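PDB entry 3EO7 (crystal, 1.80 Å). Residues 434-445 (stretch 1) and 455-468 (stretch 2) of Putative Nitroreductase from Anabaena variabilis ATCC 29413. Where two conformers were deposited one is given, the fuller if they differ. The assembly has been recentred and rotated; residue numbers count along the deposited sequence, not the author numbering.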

ATOM      1  N   VAL A 434      -2.573   6.589 -17.351  1.00 14.90           N
ATOM      2  CA  VAL A 434      -3.235   6.560 -16.047  1.00 13.95           C
ATOM      3  C   VAL A 434      -3.649   5.120 -15.779  1.00 16.42           C
ATOM      4  O   VAL A 434      -4.390   4.523 -16.581  1.00 17.33           O
ATOM      5  CB  VAL A 434      -4.415   7.509 -15.993  1.00 14.50           C
ATOM      6  CG1 VAL A 434      -5.082   7.417 -14.574  1.00 17.41           C
ATOM      7  CG2 VAL A 434      -3.993   8.980 -16.294  1.00 15.94           C
ATOM      8  N   ILE A 435      -3.124   4.541 -14.705  1.00 14.65           N
ATOM      9  CA  ILE A 435      -3.426   3.163 -14.347  1.00 15.30           C
ATOM     10  C   ILE A 435      -4.537   3.051 -13.293  1.00 17.23           C
ATOM     11  O   ILE A 435      -4.445   3.630 -12.212  1.00 16.15           O
ATOM     12  CB  ILE A 435      -2.138   2.452 -13.885  1.00 15.66           C
ATOM     13  CG1 ILE A 435      -1.100   2.476 -15.024  1.00 19.53           C
ATOM     14  CG2 ILE A 435      -2.395   1.001 -13.444  1.00 16.40           C
ATOM     15  CD1 ILE A 435       0.201   1.844 -14.618  1.00 23.34           C
ATOM     16  N   PHE A 436      -5.582   2.303 -13.638  1.00 16.33           N
ATOM     17  CA  PHE A 436      -6.736   2.075 -12.783  1.00 15.75           C
ATOM     18  C   PHE A 436      -6.707   0.658 -12.230  1.00 18.19           C
ATOM     19  O   PHE A 436      -6.638  -0.297 -12.988  1.00 16.79           O
ATOM     20  CB  PHE A 436      -8.037   2.245 -13.570  1.00 16.56           C
ATOM     21  CG  PHE A 436      -8.269   3.645 -14.048  1.00 18.90           C
ATOM     22  CD1 PHE A 436      -7.638   4.126 -15.184  1.00 16.50           C
ATOM     23  CD2 PHE A 436      -9.065   4.503 -13.321  1.00 18.37           C
ATOM     24  CE1 PHE A 436      -7.811   5.460 -15.566  1.00 17.51           C
ATOM     25  CE2 PHE A 436      -9.239   5.814 -13.703  1.00 18.32           C
ATOM     26  CZ  PHE A 436      -8.609   6.290 -14.817  1.00 15.56           C
ATOM     27  N   HIS A 437      -6.713   0.543 -10.902  1.00 16.48           N
ATOM     28  CA  HIS A 437      -6.850  -0.731 -10.246  1.00 15.53           C
ATOM     29  C   HIS A 437      -8.314  -0.871  -9.879  1.00 16.92           C
ATOM     30  O   HIS A 437      -8.920   0.036  -9.292  1.00 15.61           O
ATOM     31  CB  HIS A 437      -5.957  -0.788  -8.997  1.00 17.25           C
ATOM     32  CG  HIS A 437      -4.510  -0.863  -9.327  1.00 17.51           C
ATOM     33  ND1 HIS A 437      -3.591   0.031  -8.832  1.00 17.96           N
ATOM     34  CD2 HIS A 437      -3.830  -1.698 -10.148  1.00 17.81           C
ATOM     35  CE1 HIS A 437      -2.394  -0.278  -9.301  1.00 18.64           C
ATOM     36  NE2 HIS A 437      -2.509  -1.318 -10.116  1.00 19.09           N
ATOM     37  N   THR A 438      -8.882  -2.017 -10.224  1.00 15.93           N
ATOM     38  CA  THR A 438     -10.284  -2.261 -10.001  1.00 14.68           C
ATOM     39  C   THR A 438     -10.527  -3.629  -9.379  1.00 14.80           C
ATOM     40  O   THR A 438      -9.645  -4.489  -9.351  1.00 17.45           O
ATOM     41  CB  THR A 438     -11.059  -2.214 -11.341  1.00 16.05           C
ATOM     42  OG1 THR A 438     -10.808  -3.412 -12.077  1.00 17.03           O
ATOM     43  CG2 THR A 438     -10.690  -0.949 -12.205  1.00 15.54           C
ATOM     44  N   SER A 439     -11.734  -3.811  -8.878  1.00 17.85           N
ATOM     45  CA  SER A 439     -12.155  -5.086  -8.333  1.00 17.74           C
ATOM     46  C   SER A 439     -13.657  -5.273  -8.379  1.00 17.50           C
ATOM     47  O   SER A 439     -14.415  -4.340  -8.144  1.00 17.57           O
ATOM     48  CB  SER A 439     -11.704  -5.214  -6.858  1.00 20.08           C
ATOM     49  OG  SER A 439     -11.935  -6.514  -6.342  1.00 21.59           O
ATOM     50  N   ASP A 440     -14.087  -6.474  -8.714  1.00 16.53           N
ATOM     51  CA  ASP A 440     -15.467  -6.847  -8.577  1.00 16.82           C
ATOM     52  C   ASP A 440     -15.689  -7.096  -7.094  1.00 17.21           C
ATOM     53  O   ASP A 440     -15.311  -8.129  -6.552  1.00 17.14           O
ATOM     54  CB  ASP A 440     -15.781  -8.082  -9.437  1.00 18.16           C
ATOM     55  CG  ASP A 440     -17.180  -8.628  -9.221  1.00 21.58           C
ATOM     56  OD1 ASP A 440     -17.896  -8.290  -8.232  1.00 19.70           O
ATOM     57  OD2 ASP A 440     -17.568  -9.441 -10.092  1.00 24.63           O
ATOM     58  N   LEU A 441     -16.255  -6.105  -6.416  1.00 17.59           N
ATOM     59  CA  LEU A 441     -16.416  -6.193  -4.957  1.00 17.67           C
ATOM     60  C   LEU A 441     -17.290  -7.342  -4.487  1.00 18.70           C
ATOM     61  O   LEU A 441     -16.963  -7.982  -3.488  1.00 17.34           O
ATOM     62  CB  LEU A 441     -16.982  -4.882  -4.408  1.00 18.02           C
ATOM     63  CG  LEU A 441     -16.166  -3.631  -4.503  1.00 25.59           C
ATOM     64  CD1 LEU A 441     -16.973  -2.481  -3.813  1.00 23.99           C
ATOM     65  CD2 LEU A 441     -14.760  -3.808  -3.886  1.00 29.18           C
ATOM     66  N   LYS A 442     -18.390  -7.617  -5.190  1.00 19.30           N
ATOM     67  CA  LYS A 442     -19.278  -8.718  -4.796  1.00 21.00           C
ATOM     68  C   LYS A 442     -18.508 -10.036  -4.789  1.00 18.38           C
ATOM     69  O   LYS A 442     -18.605 -10.827  -3.829  1.00 19.52           O
ATOM     70  CB  LYS A 442     -20.474  -8.798  -5.731  1.00 21.94           C
ATOM     71  CG  LYS A 442     -21.501  -9.818  -5.337  1.00 27.05           C
ATOM     72  CD  LYS A 442     -22.562  -9.956  -6.456  1.00 29.36           C
ATOM     73  N   SER A 443     -17.742 -10.270  -5.843  0.50 17.20           N
ATOM     74  CA  SER A 443     -16.958 -11.475  -5.953  0.50 17.01           C
ATOM     75  C   SER A 443     -15.883 -11.540  -4.868  0.50 16.48           C
ATOM     76  O   SER A 443     -15.690 -12.582  -4.239  0.50 16.47           O
ATOM     77  CB  SER A 443     -16.306 -11.572  -7.332  0.50 18.93           C
ATOM     78  OG  SER A 443     -15.559 -12.764  -7.378  0.50 16.02           O
ATOM     79  N   ALA A 444     -15.203 -10.416  -4.630  1.00 17.09           N
ATOM     80  CA  ALA A 444     -14.170 -10.347  -3.599  1.00 16.76           C
ATOM     81  C   ALA A 444     -14.750 -10.672  -2.214  1.00 16.93           C
ATOM     82  O   ALA A 444     -14.137 -11.380  -1.407  1.00 15.34           O
ATOM     83  CB  ALA A 444     -13.538  -8.913  -3.602  1.00 15.07           C
ATOM     84  N   ILE A 445     -15.915 -10.104  -1.920  1.00 14.04           N
ATOM     85  CA  ILE A 445     -16.599 -10.314  -0.619  1.00 16.21           C
ATOM     86  C   ILE A 445     -17.009 -11.774  -0.480  1.00 17.53           C
ATOM     87  O   ILE A 445     -16.897 -12.366   0.601  1.00 16.11           O
ATOM     88  CB  ILE A 445     -17.802  -9.363  -0.454  1.00 16.46           C
ATOM     89  CG1 ILE A 445     -17.293  -7.921  -0.328  1.00 18.54           C
ATOM     90  CG2 ILE A 445     -18.638  -9.753   0.781  1.00 16.30           C
ATOM     91  CD1 ILE A 445     -18.372  -6.872  -0.594  1.00 14.68           C
ATOM     92  N   TYR A 455      -8.025  -5.587   2.194  1.00 15.45           N
ATOM     93  CA  TYR A 455      -7.057  -6.331   1.390  1.00 15.76           C
ATOM     94  C   TYR A 455      -6.901  -5.721   0.015  1.00 16.22           C
ATOM     95  O   TYR A 455      -5.788  -5.581  -0.498  1.00 15.70           O
ATOM     96  CB  TYR A 455      -7.447  -7.789   1.241  1.00 16.24           C
ATOM     97  CG  TYR A 455      -7.597  -8.607   2.527  1.00 13.89           C
ATOM     98  CD1 TYR A 455      -6.862  -8.321   3.677  1.00 17.04           C
ATOM     99  CD2 TYR A 455      -8.392  -9.751   2.541  1.00 17.26           C
ATOM    100  CE1 TYR A 455      -6.964  -9.100   4.781  1.00 14.66           C
ATOM    101  CE2 TYR A 455      -8.513 -10.561   3.674  1.00 16.80           C
ATOM    102  CZ  TYR A 455      -7.784 -10.224   4.812  1.00 14.70           C
ATOM    103  OH  TYR A 455      -7.845 -11.005   5.958  1.00 15.74           O
ATOM    104  N   LEU A 456      -8.019  -5.366  -0.586  1.00 16.64           N
ATOM    105  CA  LEU A 456      -8.003  -4.801  -1.936  1.00 15.15           C
ATOM    106  C   LEU A 456      -7.214  -3.492  -1.998  1.00 16.70           C
ATOM    107  O   LEU A 456      -6.395  -3.276  -2.920  1.00 16.32           O
ATOM    108  CB  LEU A 456      -9.440  -4.526  -2.431  1.00 15.40           C
ATOM    109  CG  LEU A 456     -10.346  -5.714  -2.677  1.00 16.61           C
ATOM    110  CD1 LEU A 456     -11.812  -5.316  -2.950  1.00 16.44           C
ATOM    111  CD2 LEU A 456      -9.742  -6.587  -3.824  1.00 19.26           C
ATOM    112  N   HIS A 457      -7.496  -2.605  -1.049  1.00 15.40           N
ATOM    113  CA  HIS A 457      -6.901  -1.276  -1.032  1.00 15.63           C
ATOM    114  C   HIS A 457      -5.423  -1.381  -0.665  1.00 16.69           C
ATOM    115  O   HIS A 457      -4.595  -0.716  -1.282  1.00 17.08           O
ATOM    116  CB  HIS A 457      -7.704  -0.340  -0.115  1.00 14.17           C
ATOM    117  CG  HIS A 457      -8.973   0.138  -0.739  1.00 17.49           C
ATOM    118  ND1 HIS A 457     -10.124  -0.630  -0.780  1.00 14.86           N
ATOM    119  CD2 HIS A 457      -9.266   1.290  -1.384  1.00 17.52           C
ATOM    120  CE1 HIS A 457     -11.072   0.045  -1.406  1.00 18.52           C
ATOM    121  NE2 HIS A 457     -10.577   1.202  -1.800  1.00 16.36           N
HETATM  122  N   MSE A 458      -5.083  -2.263   0.289  1.00 15.50           N
HETATM  123  CA  MSE A 458      -3.663  -2.454   0.613  1.00 15.64           C
HETATM  124  C   MSE A 458      -2.908  -3.031  -0.596  1.00 16.26           C
HETATM  125  O   MSE A 458      -1.799  -2.593  -0.914  1.00 15.78           O
HETATM  126  CB  MSE A 458      -3.472  -3.303   1.852  1.00 17.76           C
HETATM  127  CG  MSE A 458      -3.808  -2.517   3.117  1.00 14.01           C
HETATM  128 SE   MSE A 458      -3.388  -3.501   4.745  0.75 15.82          SE
HETATM  129  CE  MSE A 458      -4.813  -4.771   4.757  1.00 17.70           C
ATOM    130  N   ASP A 459      -3.490  -4.000  -1.291  1.00 16.40           N
ATOM    131  CA  ASP A 459      -2.823  -4.557  -2.472  1.00 15.60           C
ATOM    132  C   ASP A 459      -2.630  -3.507  -3.574  1.00 15.34           C
ATOM    133  O   ASP A 459      -1.569  -3.467  -4.196  1.00 16.44           O
ATOM    134  CB  ASP A 459      -3.573  -5.764  -3.022  1.00 17.56           C
ATOM    135  CG  ASP A 459      -3.312  -7.044  -2.227  1.00 17.30           C
ATOM    136  OD1 ASP A 459      -2.360  -7.083  -1.383  1.00 16.86           O
ATOM    137  OD2 ASP A 459      -4.098  -8.025  -2.461  1.00 16.27           O
ATOM    138  N   ALA A 460      -3.645  -2.671  -3.821  1.00 15.78           N
ATOM    139  CA  ALA A 460      -3.544  -1.613  -4.814  1.00 17.16           C
ATOM    140  C   ALA A 460      -2.456  -0.613  -4.462  1.00 15.13           C
ATOM    141  O   ALA A 460      -1.673  -0.186  -5.337  1.00 16.45           O
ATOM    142  CB  ALA A 460      -4.901  -0.912  -5.007  1.00 16.27           C
ATOM    143  N   GLY A 461      -2.363  -0.245  -3.186  1.00 14.70           N
ATOM    144  CA  GLY A 461      -1.286   0.648  -2.740  1.00 17.26           C
ATOM    145  C   GLY A 461       0.089   0.022  -2.886  1.00 16.73           C
ATOM    146  O   GLY A 461       1.058   0.702  -3.207  1.00 15.67           O
ATOM    147  N   HIS A 462       0.185  -1.285  -2.655  1.00 15.34           N
ATOM    148  CA  HIS A 462       1.432  -2.032  -2.793  1.00 16.12           C
ATOM    149  C   HIS A 462       1.866  -1.998  -4.281  1.00 17.11           C
ATOM    150  O   HIS A 462       2.997  -1.621  -4.607  1.00 15.08           O
ATOM    151  CB  HIS A 462       1.227  -3.446  -2.232  1.00 16.45           C
ATOM    152  CG  HIS A 462       2.442  -4.335  -2.252  1.00 15.70           C
ATOM    153  ND1 HIS A 462       2.450  -5.542  -1.582  1.00 15.96           N
ATOM    154  CD2 HIS A 462       3.659  -4.230  -2.849  1.00 18.12           C
ATOM    155  CE1 HIS A 462       3.609  -6.145  -1.779  1.00 19.40           C
ATOM    156  NE2 HIS A 462       4.366  -5.371  -2.533  1.00 16.27           N
ATOM    157  N   LEU A 463       0.968  -2.351  -5.188  1.00 15.23           N
ATOM    158  CA  LEU A 463       1.241  -2.210  -6.634  1.00 15.39           C
ATOM    159  C   LEU A 463       1.630  -0.761  -6.938  1.00 14.32           C
ATOM    160  O   LEU A 463       2.597  -0.513  -7.658  1.00 17.11           O
ATOM    161  CB  LEU A 463       0.016  -2.634  -7.456  1.00 14.96           C
ATOM    162  CG  LEU A 463      -0.364  -4.113  -7.432  1.00 16.01           C
ATOM    163  CD1 LEU A 463      -1.704  -4.298  -8.195  1.00 16.73           C
ATOM    164  CD2 LEU A 463       0.767  -5.001  -8.042  1.00 16.03           C
ATOM    165  N   GLY A 464       0.855   0.181  -6.420  1.00 14.93           N
ATOM    166  CA  GLY A 464       1.131   1.595  -6.617  1.00 15.43           C
ATOM    167  C   GLY A 464       2.552   1.976  -6.228  1.00 15.27           C
ATOM    168  O   GLY A 464       3.228   2.707  -6.932  1.00 15.40           O
ATOM    169  N   GLN A 465       3.049   1.439  -5.118  1.00 15.53           N
ATOM    170  CA  GLN A 465       4.377   1.862  -4.687  1.00 14.61           C
ATOM    171  C   GLN A 465       5.440   1.356  -5.657  1.00 15.63           C
ATOM    172  O   GLN A 465       6.419   2.042  -5.913  1.00 15.84           O
ATOM    173  CB  GLN A 465       4.672   1.427  -3.260  1.00 14.58           C
ATOM    174  CG  GLN A 465       5.973   1.983  -2.712  1.00 15.42           C
ATOM    175  CD  GLN A 465       6.003   3.510  -2.538  1.00 16.11           C
ATOM    176  OE1 GLN A 465       5.032   4.199  -2.798  1.00 15.23           O
ATOM    177  NE2 GLN A 465       7.148   4.038  -2.074  1.00 14.42           N
ATOM    178  N   ARG A 466       5.244   0.136  -6.177  1.00 14.95           N
ATOM    179  CA  ARG A 466       6.191  -0.397  -7.139  1.00 14.82           C
ATOM    180  C   ARG A 466       6.179   0.480  -8.388  1.00 14.60           C
ATOM    181  O   ARG A 466       7.221   0.778  -8.940  1.00 15.38           O
ATOM    182  CB  ARG A 466       5.875  -1.851  -7.468  1.00 16.30           C
ATOM    183  CG  ARG A 466       6.063  -2.809  -6.279  1.00 17.78           C
ATOM    184  CD  ARG A 466       5.823  -4.264  -6.674  1.00 19.48           C
ATOM    185  NE  ARG A 466       6.881  -4.826  -7.527  1.00 18.42           N
ATOM    186  CZ  ARG A 466       7.883  -5.594  -7.093  1.00 20.32           C
ATOM    187  NH1 ARG A 466       7.978  -5.881  -5.818  1.00 19.08           N
ATOM    188  NH2 ARG A 466       8.793  -6.075  -7.923  1.00 17.13           N
ATOM    189  N   LEU A 467       4.996   0.909  -8.815  1.00 14.75           N
ATOM    190  CA  LEU A 467       4.879   1.787  -9.980  1.00 15.56           C
ATOM    191  C   LEU A 467       5.541   3.145  -9.718  1.00 15.81           C
ATOM    192  O   LEU A 467       6.207   3.682 -10.595  1.00 15.53           O
ATOM    193  CB  LEU A 467       3.383   2.031 -10.361  1.00 17.23           C
ATOM    194  CG  LEU A 467       2.585   0.926 -11.034  1.00 22.50           C
ATOM    195  CD1 LEU A 467       1.066   1.207 -10.985  1.00 22.60           C
ATOM    196  CD2 LEU A 467       3.076   0.798 -12.505  1.00 21.21           C
ATOM    197  N   ASN A 468       5.321   3.723  -8.533  1.00 15.71           N
ATOM    198  CA  ASN A 468       5.910   5.003  -8.171  1.00 15.21           C
ATOM    199  C   ASN A 468       7.458   4.934  -8.193  1.00 16.39           C
ATOM    200  O   ASN A 468       8.112   5.790  -8.760  1.00 16.10           O
ATOM    201  CB  ASN A 468       5.432   5.518  -6.793  1.00 15.05           C
ATOM    202  CG  ASN A 468       4.089   6.248  -6.853  1.00 15.23           C
ATOM    203  OD1 ASN A 468       4.032   7.457  -6.597  1.00 16.52           O
ATOM    204  ND2 ASN A 468       3.017   5.533  -7.187  1.00 16.11           N
TER

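The strand that includes Ile 435 and His 437 lies nearly antiparallel to the helix of the second stretch, their directions 158° apart and their axes 9.5 Å apart at closest approach. Along the strand, side chains alternate: Ile 435, His 437 and Ser 439 point toward the helix, while Thr 438 points away. No hydrogen bond joins the two stretches, so the contact rests on packing.

His 437 sits at its centre. With chi1 at -71° (m), its ring reaches along the helix to several residues. Its NE2 comes within 3.6 Å of Leu 463 CD1, and its CE1 within 4.1 Å of Leu 467 CD1. The ring is buried among leucines, and its NE2 is hydrogen-bonded elsewhere in the structure. Ala 460 suits the position facing the base of the histidine: its methyl lets the backbones approach, with CA of His 437 and CA of Ala 460 6.4 Å apart and their CB atoms 4.1 Å apart.

Toward one end, Ile 435 adopts chi1 m and chi2 t, an extended form that carries its CD1 to 3.7 Å from Leu 467 CD2. Leu 467 is itself m,t, the common leucine rotamer in helices, and both its methyls lie close to Ile 435 CD1, with Leu 467 CD1 at 3.8 Å; that same CD1 is the atom near His 437.

At the other end Leu 456, also m,t, fills the space between Ser 439, Leu 441 and Ala 444. Its CD2 lies 3.3 Å from Ser 439 OG, a small side chain whose hydroxyl is hydrogen-bonded elsewhere. Its CD1 packs against Leu 441 CD2 at 3.4 Å and Ala 444 CB at 4.0 Å. Leu 441 leaves its backbone sideways, but its m,t conformation brings its end nearer the helix. Ala 444 follows one turn later on the helix that begins at Leu 441, whose start is capped by Asp 440: with chi1 t, its OD1 accepts from Ser 443 N at 3.1 Å.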